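Tudor and KH domain-containing protein homolog (Drosophila melanogaster, PDB 5YGB) binds the N-terminal tail of Piwi through its extended Tudor domain and probably recruits Piwi proteins to the piRNA biogenesis machinery. Local coordinates at residues G24-K29 with T118-A123. The protein carries 1 engineered substitution. Residues are numbered along the deposited sequence; the frame is centred on the assembly and turned at random.
Sequences GPQSKK and TLRFQA
Gln26 reaches out from the first turn of helix 25-41 and brings its amide oxygen to both Arg120 and Gln122. The contact belongs to the extended Tudor domain of Papi, in which a long helix bridges two beta-rich lobes, the Tudor barrel and an SN-like domain; here the start of that helix meets the connection running from strand 109-111 to strand 124-128.

The Gln26 chain leaves with CG anti to the carbonyl carbon (chi1 -73°) and runs on extended, crossing the Arg120 side chain at about a right angle. In the conformer described, one of two deposited, two donors share Gln26 OE1. Arg120 NH1 gives a hydrogen bond of 2.8 Å to Gln26 OE1; the oxygen lies at the edge of the guanidinium, close to its plane, while that plane stands 87° from the Gln26 amide. Gln122 NE2 comes in within the carbonyl plane, on a lone pair of Gln26 OE1, at 2.9 Å and with a nearly straight N-H...O.

Gln122 is buried, and its chain bends at chi2 (-67°). Gln122 NE2 serves both sides of the contact, since it also donates to the backbone Arg120 O at 2.8 Å, from above the carbonyl plane. This ties the connection to itself as well as to the helix. Asp97 receives the backbone N-H of Gln122, and Arg73 donates to Leu119 O, holding the same loop from the Tudor side.

One turn further along, the contact becomes apolar. Leu119 CD1 packs at 4.0 Å from Lys29 CB, and the lysine chain, bent at chi3, brings CE back over the same methyl. Leu30 of the helix touches both Leu119 and Gln122. Near the root of the Gln26 side chain, Gln122 OE1 lies 3.4 Å from Gln26 CB.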
# COMPACT_ATOMS: atom_id res chain seq x y z
N GLY A 24 0.07 11.36 -12.01
CA GLY A 24 0.74 11.92 -13.16
C GLY A 24 1.11 10.82 -14.13
O GLY A 24 0.40 9.80 -14.20
N PRO A 25 2.23 10.98 -14.84
CA PRO A 25 2.63 9.96 -15.81
C PRO A 25 2.80 8.61 -15.14
O PRO A 25 2.54 7.59 -15.76
CB PRO A 25 3.96 10.48 -16.36
CG PRO A 25 3.97 11.94 -16.03
CD PRO A 25 3.21 12.07 -14.75
N GLN A 26 3.19 8.62 -13.87
CA GLN A 26 3.40 7.36 -13.16
C GLN A 26 2.11 6.66 -12.82
O GLN A 26 2.06 5.42 -12.89
CB GLN A 26 4.19 7.60 -11.88
CG GLN A 26 5.63 7.89 -12.14
CD GLN A 26 6.41 7.93 -10.87
OE1 GLN A 26 6.56 6.90 -10.21
NE2 GLN A 26 6.94 9.09 -10.53
N SER A 27 1.07 7.41 -12.48
CA SER A 27 -0.20 6.79 -12.16
C SER A 27 -0.87 6.29 -13.45
O SER A 27 -1.54 5.26 -13.44
CB SER A 27 -1.11 7.73 -11.37
OG SER A 27 -1.55 8.86 -12.12
N LYS A 28 -0.67 7.00 -14.56
CA LYS A 28 -1.18 6.53 -15.84
C LYS A 28 -0.48 5.24 -16.24
O LYS A 28 -1.11 4.28 -16.70
CB LYS A 28 -1.00 7.60 -16.91
CG LYS A 28 -1.88 8.84 -16.69
CD LYS A 28 -1.86 9.80 -17.87
CE LYS A 28 -0.49 10.44 -18.06
NZ LYS A 28 -0.49 11.34 -19.25
N LYS A 29 0.84 5.18 -16.04
CA LYS A 29 1.59 3.97 -16.34
C LYS A 29 1.16 2.82 -15.43
O LYS A 29 1.06 1.68 -15.89
CB LYS A 29 3.10 4.22 -16.21
CG LYS A 29 3.70 4.97 -17.39
CD LYS A 29 5.21 5.13 -17.26
CE LYS A 29 5.59 6.26 -16.33
NZ LYS A 29 7.05 6.23 -16.01
N THR A 118 10.03 -2.63 -14.72
CA THR A 118 10.55 -1.31 -15.08
C THR A 118 9.98 -0.15 -14.26
O THR A 118 10.71 0.74 -13.83
CB THR A 118 10.31 -1.03 -16.57
OG1 THR A 118 11.04 -1.98 -17.36
CG2 THR A 118 10.77 0.37 -16.95
N LEU A 119 8.66 -0.14 -14.08
CA LEU A 119 8.00 0.96 -13.37
C LEU A 119 8.40 0.99 -11.90
O LEU A 119 8.38 -0.03 -11.21
CB LEU A 119 6.48 0.83 -13.50
CG LEU A 119 5.65 1.94 -12.86
CD1 LEU A 119 5.89 3.27 -13.55
CD2 LEU A 119 4.17 1.59 -12.90
N ARG A 120 8.74 2.18 -11.41
CA ARG A 120 8.99 2.40 -9.98
C ARG A 120 7.87 1.80 -9.13
O ARG A 120 6.70 1.91 -9.49
CB ARG A 120 9.13 3.92 -9.73
CG ARG A 120 8.99 4.39 -8.29
CD ARG A 120 9.11 5.93 -8.12
NE ARG A 120 8.69 6.27 -6.77
CZ ARG A 120 7.45 6.62 -6.44
NH1 ARG A 120 6.52 6.74 -7.38
NH2 ARG A 120 7.14 6.88 -5.18
N PHE A 121 8.21 1.14 -8.02
CA PHE A 121 7.16 0.66 -7.12
C PHE A 121 6.36 1.88 -6.64
O PHE A 121 6.94 2.86 -6.13
CB PHE A 121 7.75 -0.13 -5.94
CG PHE A 121 8.36 -1.47 -6.33
CD1 PHE A 121 8.29 -1.96 -7.62
CD2 PHE A 121 8.97 -2.25 -5.36
CE1 PHE A 121 8.86 -3.19 -7.95
CE2 PHE A 121 9.53 -3.49 -5.68
CZ PHE A 121 9.47 -3.95 -6.97
N GLN A 122 5.05 1.85 -6.80
CA GLN A 122 4.28 3.09 -6.73
C GLN A 122 3.81 3.53 -5.34
O GLN A 122 3.47 4.70 -5.17
CB GLN A 122 3.06 2.97 -7.67
CG GLN A 122 3.45 2.97 -9.14
CD GLN A 122 4.01 4.30 -9.55
OE1 GLN A 122 3.34 5.33 -9.46
NE2 GLN A 122 5.27 4.31 -9.96
N ALA A 123 3.76 2.63 -4.37
CA ALA A 123 3.23 2.98 -3.06
C ALA A 123 4.31 3.42 -2.10
O ALA A 123 5.34 2.74 -1.97
CB ALA A 123 2.44 1.82 -2.45